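Local coordinates for protein putative hexulose 6 phosphate synthase (Salmonella typhimurium, PDB 3F4W) that is of unknown function but has the closed eight-stranded TIM-barrel fold of the orotidine 5'-phosphate decarboxylase / HUMPS family, at residues Phe68-Leu73 and Gln93-Ala98; Asp114-Arg119 and Ile147-Thr152; Leu122-Gly127 and Arg158-Ala163. One frame throughout, in Å; residues are numbered along the deposited sequence.

Interaction 1 (Phe68-Leu73 and Gln93-Ala98); sequences FESQLL and QSCIRA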
# COMPACT_ATOMS: atom_id res chain seq x y z
N PHE A 68 9.84 4.25 8.51
CA PHE A 68 8.87 5.00 9.30
C PHE A 68 7.56 4.23 9.47
O PHE A 68 7.01 4.15 10.57
CB PHE A 68 8.60 6.36 8.68
CG PHE A 68 7.65 7.20 9.48
CD1 PHE A 68 8.11 8.04 10.47
CD2 PHE A 68 6.29 7.15 9.23
CE1 PHE A 68 7.23 8.81 11.21
CE2 PHE A 68 5.40 7.92 9.96
CZ PHE A 68 5.88 8.75 10.95
N GLU A 69 7.05 3.68 8.37
CA GLU A 69 5.80 2.94 8.42
C GLU A 69 5.96 1.59 9.12
O GLU A 69 5.08 1.17 9.89
CB GLU A 69 5.22 2.77 7.02
CG GLU A 69 3.92 2.02 7.01
CD GLU A 69 3.12 2.24 5.74
OE1 GLU A 69 2.11 1.53 5.55
OE2 GLU A 69 3.49 3.12 4.94
N SER A 70 7.08 0.92 8.88
CA SER A 70 7.36 -0.34 9.56
C SER A 70 7.40 -0.15 11.08
O SER A 70 6.80 -0.93 11.83
CB SER A 70 8.67 -0.95 9.07
OG SER A 70 8.55 -1.42 7.74
N GLN A 71 8.10 0.88 11.51
CA GLN A 71 8.27 1.17 12.94
C GLN A 71 6.94 1.48 13.60
O GLN A 71 6.64 1.02 14.70
CB GLN A 71 9.25 2.33 13.12
CG GLN A 71 9.73 2.54 14.55
CD GLN A 71 10.69 3.71 14.66
OE1 GLN A 71 11.84 3.54 15.04
NE2 GLN A 71 10.22 4.90 14.30
N LEU A 72 6.13 2.28 12.92
CA LEU A 72 4.78 2.59 13.39
C LEU A 72 4.00 1.31 13.66
O LEU A 72 3.30 1.19 14.66
CB LEU A 72 4.05 3.43 12.34
CG LEU A 72 2.58 3.69 12.61
CD1 LEU A 72 2.44 4.62 13.80
CD2 LEU A 72 1.91 4.28 11.39
N LEU A 73 4.13 0.36 12.74
CA LEU A 73 3.40 -0.90 12.82
C LEU A 73 3.95 -1.80 13.92
O LEU A 73 3.19 -2.40 14.68
CB LEU A 73 3.50 -1.62 11.47
CG LEU A 73 2.38 -1.47 10.44
CD1 LEU A 73 1.38 -0.38 10.79
CD2 LEU A 73 2.96 -1.26 9.04
N GLN A 93 14.98 -2.74 2.34
CA GLN A 93 16.05 -2.73 3.33
C GLN A 93 15.73 -1.86 4.55
O GLN A 93 16.14 -2.18 5.67
CB GLN A 93 17.37 -2.30 2.68
CG GLN A 93 17.88 -3.29 1.64
CD GLN A 93 19.27 -2.97 1.15
OE1 GLN A 93 20.14 -3.84 1.11
NE2 GLN A 93 19.49 -1.72 0.77
N SER A 94 15.00 -0.76 4.34
CA SER A 94 14.58 0.11 5.44
C SER A 94 13.60 -0.60 6.34
O SER A 94 13.69 -0.51 7.57
CB SER A 94 13.93 1.39 4.91
OG SER A 94 14.90 2.28 4.38
N CYS A 95 12.65 -1.31 5.73
CA CYS A 95 11.68 -2.10 6.48
C CYS A 95 12.40 -3.15 7.33
O CYS A 95 12.13 -3.28 8.52
CB CYS A 95 10.69 -2.79 5.54
SG CYS A 95 9.61 -1.64 4.65
N ILE A 96 13.32 -3.88 6.71
CA ILE A 96 14.06 -4.93 7.41
C ILE A 96 14.91 -4.37 8.55
O ILE A 96 15.01 -4.98 9.61
CB ILE A 96 14.95 -5.72 6.44
CG1 ILE A 96 14.08 -6.49 5.44
CG2 ILE A 96 15.85 -6.68 7.21
CD1 ILE A 96 14.88 -7.20 4.37
N ARG A 97 15.49 -3.19 8.34
CA ARG A 97 16.23 -2.54 9.41
C ARG A 97 15.32 -2.25 10.60
O ARG A 97 15.70 -2.48 11.74
CB ARG A 97 16.89 -1.25 8.91
CG ARG A 97 18.04 -0.82 9.78
CD ARG A 97 18.99 -1.99 10.00
NE ARG A 97 19.92 -1.75 11.09
CZ ARG A 97 19.69 -2.08 12.36
NH1 ARG A 97 18.55 -2.67 12.69
NH2 ARG A 97 20.60 -1.82 13.29
N ALA A 98 14.12 -1.75 10.32
CA ALA A 98 13.15 -1.48 11.38
C ALA A 98 12.75 -2.77 12.11
O ALA A 98 12.56 -2.77 13.32
CB ALA A 98 11.91 -0.79 10.81
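Ser70 and Ala98 meet through their beta carbons, Ser70 CB to Ala98 CB 3.7 Å, where two neighbouring outer helices of the TIM barrel run side by side. The short axes of 68-73 and 93-98 approach to 8.3 Å with a signed crossing angle of -30°, an approach consistent with the small residues Ser70, Cys95 and Ala98: Ser70 lies 5.6 Å from Cys95, CA to CA. The beta carbons of Ser70 and Ala98 both point at the opposite helix, and Ala98 CB also lies 4.2 Å from Gln71 N. Next to this pair, Ser70 OG approaches Cys95 CB at 3.4 Å. Its chi1 of -70° swings OG back beside its own backbone nitrogen, where it hydrogen-bonds to the carbonyl oxygen of Gly66, one turn earlier, so this buried hydroxyl is satisfied within its own helix. One shell further out, Val81 and Val83 of strand 80-84 pack under Ser70 and Cys95 respectively, joining the helix pair to the barrel wall, while Ile37 of the second subunit packs on Glu69 and Leu73. The sulfur of Cys95 likewise sits beside its own backbone nitrogen, and Cys95 SG stands 3.3 Å from Ser70 OG.

Interaction 2 (Asp114-Arg119 and Ile147-Thr152); sequences DDLPAR and IDDLIT
Leu116 reaches across to helix 147-156 with one methyl, CD2, which touches Asp149 O at 3.5 Å. This is a contact between two outer helices of the TIM barrel, 116-126 and 147-156, made at the first turn of the former. The compact part is formed by Leu116, Pro117 and Thr152. Leu116 CD2 rests on the carbonyl oxygen of Asp149, between the CB atoms of Asp149 and Thr152, with Thr152 CB 4.2 Å from Leu116 CD2. A chi1 of -160°, with CG nearly opposite the backbone nitrogen, carries the branch across to helix 147-156, and Met110 packs against the same side chain. Beside it, with the alpha carbons of Pro117 and Thr152 7.2 Å apart, the threonine methyl bears on the CG and CD side of the proline ring, Thr152 CG2 lying 3.8 Å from Pro117 CG. No hydrogen bond crosses between the segments, and the total buried surface is 155 Å². The looser side is that of Asp149, which is partly exposed: Asp149 CB lies 3.9 Å from Leu116 CD2, and its carboxylate only flanks the same methyl, with Asp149 OD1 4.0 Å from Leu116 CD2.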
# COMPACT_ATOMS: atom_id res chain seq x y z
N ASP A 114 6.99 -9.45 -11.92
CA ASP A 114 7.04 -9.94 -13.30
C ASP A 114 8.09 -11.02 -13.54
O ASP A 114 7.82 -12.02 -14.19
CB ASP A 114 7.24 -8.78 -14.27
CG ASP A 114 5.93 -8.13 -14.69
OD1 ASP A 114 5.92 -6.90 -14.92
OD2 ASP A 114 4.92 -8.85 -14.79
N ASP A 115 9.30 -10.81 -13.02
CA ASP A 115 10.38 -11.78 -13.17
C ASP A 115 10.74 -12.38 -11.82
O ASP A 115 11.66 -11.92 -11.15
CB ASP A 115 11.60 -11.12 -13.81
CG ASP A 115 12.65 -12.13 -14.26
OD1 ASP A 115 12.53 -13.33 -13.89
OD2 ASP A 115 13.59 -11.73 -14.98
N LEU A 116 10.00 -13.41 -11.43
CA LEU A 116 10.12 -14.00 -10.10
C LEU A 116 11.54 -14.48 -9.77
O LEU A 116 12.10 -14.09 -8.75
CB LEU A 116 9.10 -15.12 -9.94
CG LEU A 116 8.71 -15.56 -8.52
CD1 LEU A 116 8.50 -14.36 -7.61
CD2 LEU A 116 7.46 -16.42 -8.57
N PRO A 117 12.14 -15.32 -10.63
CA PRO A 117 13.48 -15.82 -10.30
C PRO A 117 14.52 -14.70 -10.12
O PRO A 117 15.26 -14.71 -9.14
CB PRO A 117 13.84 -16.70 -11.50
CG PRO A 117 12.53 -17.12 -12.06
CD PRO A 117 11.62 -15.94 -11.86
N ALA A 118 14.56 -13.75 -11.04
CA ALA A 118 15.51 -12.64 -10.94
C ALA A 118 15.27 -11.83 -9.67
O ALA A 118 16.22 -11.43 -8.98
CB ALA A 118 15.43 -11.75 -12.17
N ARG A 119 14.00 -11.59 -9.34
CA ARG A 119 13.65 -10.76 -8.20
C ARG A 119 14.00 -11.46 -6.89
O ARG A 119 14.50 -10.83 -5.95
CB ARG A 119 12.16 -10.40 -8.24
CG ARG A 119 11.77 -9.22 -7.37
CD ARG A 119 12.54 -7.97 -7.79
NE ARG A 119 12.21 -6.83 -6.93
CZ ARG A 119 12.89 -5.69 -6.92
NH1 ARG A 119 13.93 -5.52 -7.71
NH2 ARG A 119 12.53 -4.72 -6.10
N ILE A 147 -0.34 -21.21 -7.32
CA ILE A 147 0.48 -22.42 -7.31
C ILE A 147 1.66 -22.41 -8.29
O ILE A 147 2.76 -22.85 -7.95
CB ILE A 147 -0.37 -23.71 -7.46
CG1 ILE A 147 0.38 -24.90 -6.87
CG2 ILE A 147 -0.76 -23.93 -8.92
CD1 ILE A 147 -0.53 -26.03 -6.42
N ASP A 148 1.46 -21.88 -9.50
CA ASP A 148 2.55 -21.84 -10.47
C ASP A 148 3.69 -20.97 -9.93
O ASP A 148 4.86 -21.33 -10.04
CB ASP A 148 2.08 -21.33 -11.83
CG ASP A 148 3.02 -21.74 -12.97
OD1 ASP A 148 4.08 -22.34 -12.69
OD2 ASP A 148 2.69 -21.48 -14.14
N ASP A 149 3.34 -19.83 -9.34
CA ASP A 149 4.35 -18.96 -8.75
C ASP A 149 5.04 -19.61 -7.55
O ASP A 149 6.23 -19.42 -7.33
CB ASP A 149 3.75 -17.60 -8.36
CG ASP A 149 3.55 -16.68 -9.56
OD1 ASP A 149 4.05 -17.01 -10.66
OD2 ASP A 149 2.91 -15.62 -9.40
N LEU A 150 4.29 -20.40 -6.77
CA LEU A 150 4.88 -21.10 -5.63
C LEU A 150 5.90 -22.13 -6.10
O LEU A 150 6.95 -22.30 -5.48
CB LEU A 150 3.80 -21.77 -4.78
CG LEU A 150 4.32 -22.52 -3.54
CD1 LEU A 150 5.11 -21.58 -2.64
CD2 LEU A 150 3.18 -23.15 -2.77
N ILE A 151 5.59 -22.81 -7.20
CA ILE A 151 6.50 -23.79 -7.78
C ILE A 151 7.83 -23.15 -8.17
O ILE A 151 8.90 -23.66 -7.83
CB ILE A 151 5.88 -24.48 -9.01
CG1 ILE A 151 4.67 -25.31 -8.59
CG2 ILE A 151 6.92 -25.33 -9.73
CD1 ILE A 151 3.88 -25.86 -9.76
N THR A 152 7.77 -22.03 -8.87
CA THR A 152 8.98 -21.31 -9.23
C THR A 152 9.73 -20.83 -7.99
O THR A 152 10.94 -20.99 -7.88
CB THR A 152 8.68 -20.11 -10.14
OG1 THR A 152 8.12 -20.59 -11.37
CG2 THR A 152 9.95 -19.33 -10.43

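Interaction 3 (Leu122-Gly127 and Arg158-Ala163); sequences LLEEAG and RKARIA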
# COMPACT_ATOMS: atom_id res chain seq x y z
N LEU A 122 17.71 -11.29 -6.28
CA LEU A 122 18.07 -9.94 -5.89
C LEU A 122 17.71 -9.67 -4.43
O LEU A 122 18.50 -9.11 -3.68
CB LEU A 122 17.37 -8.94 -6.81
CG LEU A 122 17.85 -7.49 -6.80
CD1 LEU A 122 17.36 -6.76 -8.05
CD2 LEU A 122 17.36 -6.80 -5.56
N LEU A 123 16.50 -10.07 -4.04
CA LEU A 123 15.99 -9.75 -2.71
C LEU A 123 16.71 -10.53 -1.62
O LEU A 123 17.00 -10.00 -0.54
CB LEU A 123 14.49 -9.99 -2.64
CG LEU A 123 13.67 -9.12 -3.59
CD1 LEU A 123 12.19 -9.44 -3.48
CD2 LEU A 123 13.94 -7.64 -3.32
N GLU A 124 16.99 -11.80 -1.89
CA GLU A 124 17.68 -12.63 -0.91
C GLU A 124 19.09 -12.12 -0.66
O GLU A 124 19.54 -12.06 0.49
CB GLU A 124 17.73 -14.09 -1.37
CG GLU A 124 16.41 -14.82 -1.19
CD GLU A 124 16.57 -16.32 -1.13
OE1 GLU A 124 16.62 -16.87 -0.01
OE2 GLU A 124 16.67 -16.95 -2.20
N GLU A 125 19.79 -11.73 -1.72
CA GLU A 125 21.15 -11.22 -1.55
C GLU A 125 21.12 -9.83 -0.91
O GLU A 125 22.14 -9.35 -0.42
CB GLU A 125 21.91 -11.22 -2.88
CG GLU A 125 21.37 -10.26 -3.91
CD GLU A 125 22.06 -10.40 -5.26
OE1 GLU A 125 22.30 -11.55 -5.69
OE2 GLU A 125 22.36 -9.36 -5.89
N ALA A 126 19.95 -9.21 -0.91
CA ALA A 126 19.77 -7.90 -0.27
C ALA A 126 19.39 -8.03 1.20
O ALA A 126 19.38 -7.05 1.93
CB ALA A 126 18.74 -7.07 -1.03
N GLY A 127 19.07 -9.25 1.62
CA GLY A 127 18.80 -9.52 3.02
C GLY A 127 17.42 -10.05 3.35
O GLY A 127 17.13 -10.38 4.50
N ARG A 158 16.78 -19.77 -1.96
CA ARG A 158 17.93 -20.41 -1.34
C ARG A 158 17.72 -20.66 0.15
O ARG A 158 17.89 -21.78 0.63
CB ARG A 158 19.19 -19.57 -1.54
CG ARG A 158 19.68 -19.52 -2.97
CD ARG A 158 20.96 -18.70 -3.08
NE ARG A 158 21.34 -18.46 -4.47
CZ ARG A 158 22.40 -17.73 -4.83
NH1 ARG A 158 23.17 -17.18 -3.91
NH2 ARG A 158 22.68 -17.56 -6.12
N LYS A 159 17.35 -19.61 0.88
CA LYS A 159 17.22 -19.69 2.33
C LYS A 159 15.88 -19.17 2.82
O LYS A 159 15.40 -19.57 3.88
CB LYS A 159 18.34 -18.91 3.01
CG LYS A 159 19.71 -19.56 2.92
CD LYS A 159 20.73 -18.78 3.74
CE LYS A 159 22.08 -19.49 3.76
NZ LYS A 159 23.08 -18.74 4.57
N ALA A 160 15.27 -18.28 2.04
CA ALA A 160 14.04 -17.61 2.47
C ALA A 160 12.96 -18.55 2.98
O ALA A 160 12.71 -19.61 2.41
CB ALA A 160 13.49 -16.74 1.33
N ARG A 161 12.34 -18.16 4.09
CA ARG A 161 11.10 -18.77 4.55
C ARG A 161 10.04 -18.37 3.53
O ARG A 161 10.12 -17.28 2.96
CB ARG A 161 10.75 -18.20 5.93
CG ARG A 161 9.68 -18.94 6.70
CD ARG A 161 9.42 -18.25 8.04
NE ARG A 161 8.35 -18.92 8.79
CZ ARG A 161 7.72 -18.38 9.83
NH1 ARG A 161 8.03 -17.17 10.27
NH2 ARG A 161 6.76 -19.07 10.44
N ILE A 162 9.07 -19.24 3.27
CA ILE A 162 8.11 -19.00 2.19
C ILE A 162 6.66 -19.08 2.65
O ILE A 162 6.27 -20.03 3.33
CB ILE A 162 8.30 -19.99 1.03
CG1 ILE A 162 9.74 -19.95 0.50
CG2 ILE A 162 7.30 -19.70 -0.09
CD1 ILE A 162 10.15 -18.61 -0.08
N ALA A 163 5.88 -18.08 2.26
CA ALA A 163 4.44 -18.08 2.50
C ALA A 163 3.70 -18.10 1.17
O ALA A 163 4.26 -17.74 0.13
CB ALA A 163 4.02 -16.86 3.33
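Glu124 spends both carboxylate oxygens on three consecutive backbone N-H groups, those of Arg158, Lys159 and Ala160. Glu124 OE2 accepts from Arg158 N at 2.8 Å through its syn lone pair. Glu124 OE1 takes two donors. Lys159 N reaches Glu124 OE1 at 3.0 Å in a nearly straight bond, 164°, also through the syn lone pair. Ala160 N is 2.8 Å from Glu124 OE1. The alanine bond is more bent, 150°, and its donor lies 32° out of the carboxylate plane, as two donors sharing one oxygen would lead one to expect. Arg158 N adds a weak bond to OE1, so that its N-H is split unevenly between the two oxygens. With several bonds distributed over both oxygens, rotation about the last torsion of the glutamate is well restrained, and such a cluster of N-H groups would probably favour the ionised form.

The guanidinium of Arg158 is not part of this grip. Its extended chain leads away, leaving Arg158 NE 5.4 Å from Glu124 OE2, and only the start of the chain packs here, Arg158 CB to Glu124 OE2 being 3.7 Å. Over one face of the carboxylate, Ala160 CB comes to 3.4 Å from Glu124 OE1 and also rests on Leu131.

Gly127, at positive phi, closes helix 116-126 with a Schellman motif. In this TIM-barrel fold the glutamate thus ties the last turn of that helix to the loop entering strand 161-165, which pairs with strands 130-134 and 183-186, while Leu123 on the same helix packs against Ile92 of helix 89-102.

In the fold
Along the chain, interaction 1 comes first, closing a 19-residue connection through strand 80-84 that makes neighbours of helices 66-75 and 89-102. It is complete before the others begin. Interactions 2 and 3 then cross, closing 27 and 30 residues, both spans including strand 130-134. Helix 116-126 supplies the earlier segment of both: interaction 2 joins its start to helix 147-156, and interaction 3 ties its end to the loop entering strand 161-165. Their centres are 13 Å apart, and they touch where Leu150 CD1 packs 3.9 Å from Ile162 CG2. Interaction 1 also touches interaction 3, through Ile96 CD1 and Gly127 O, which connects the two groups.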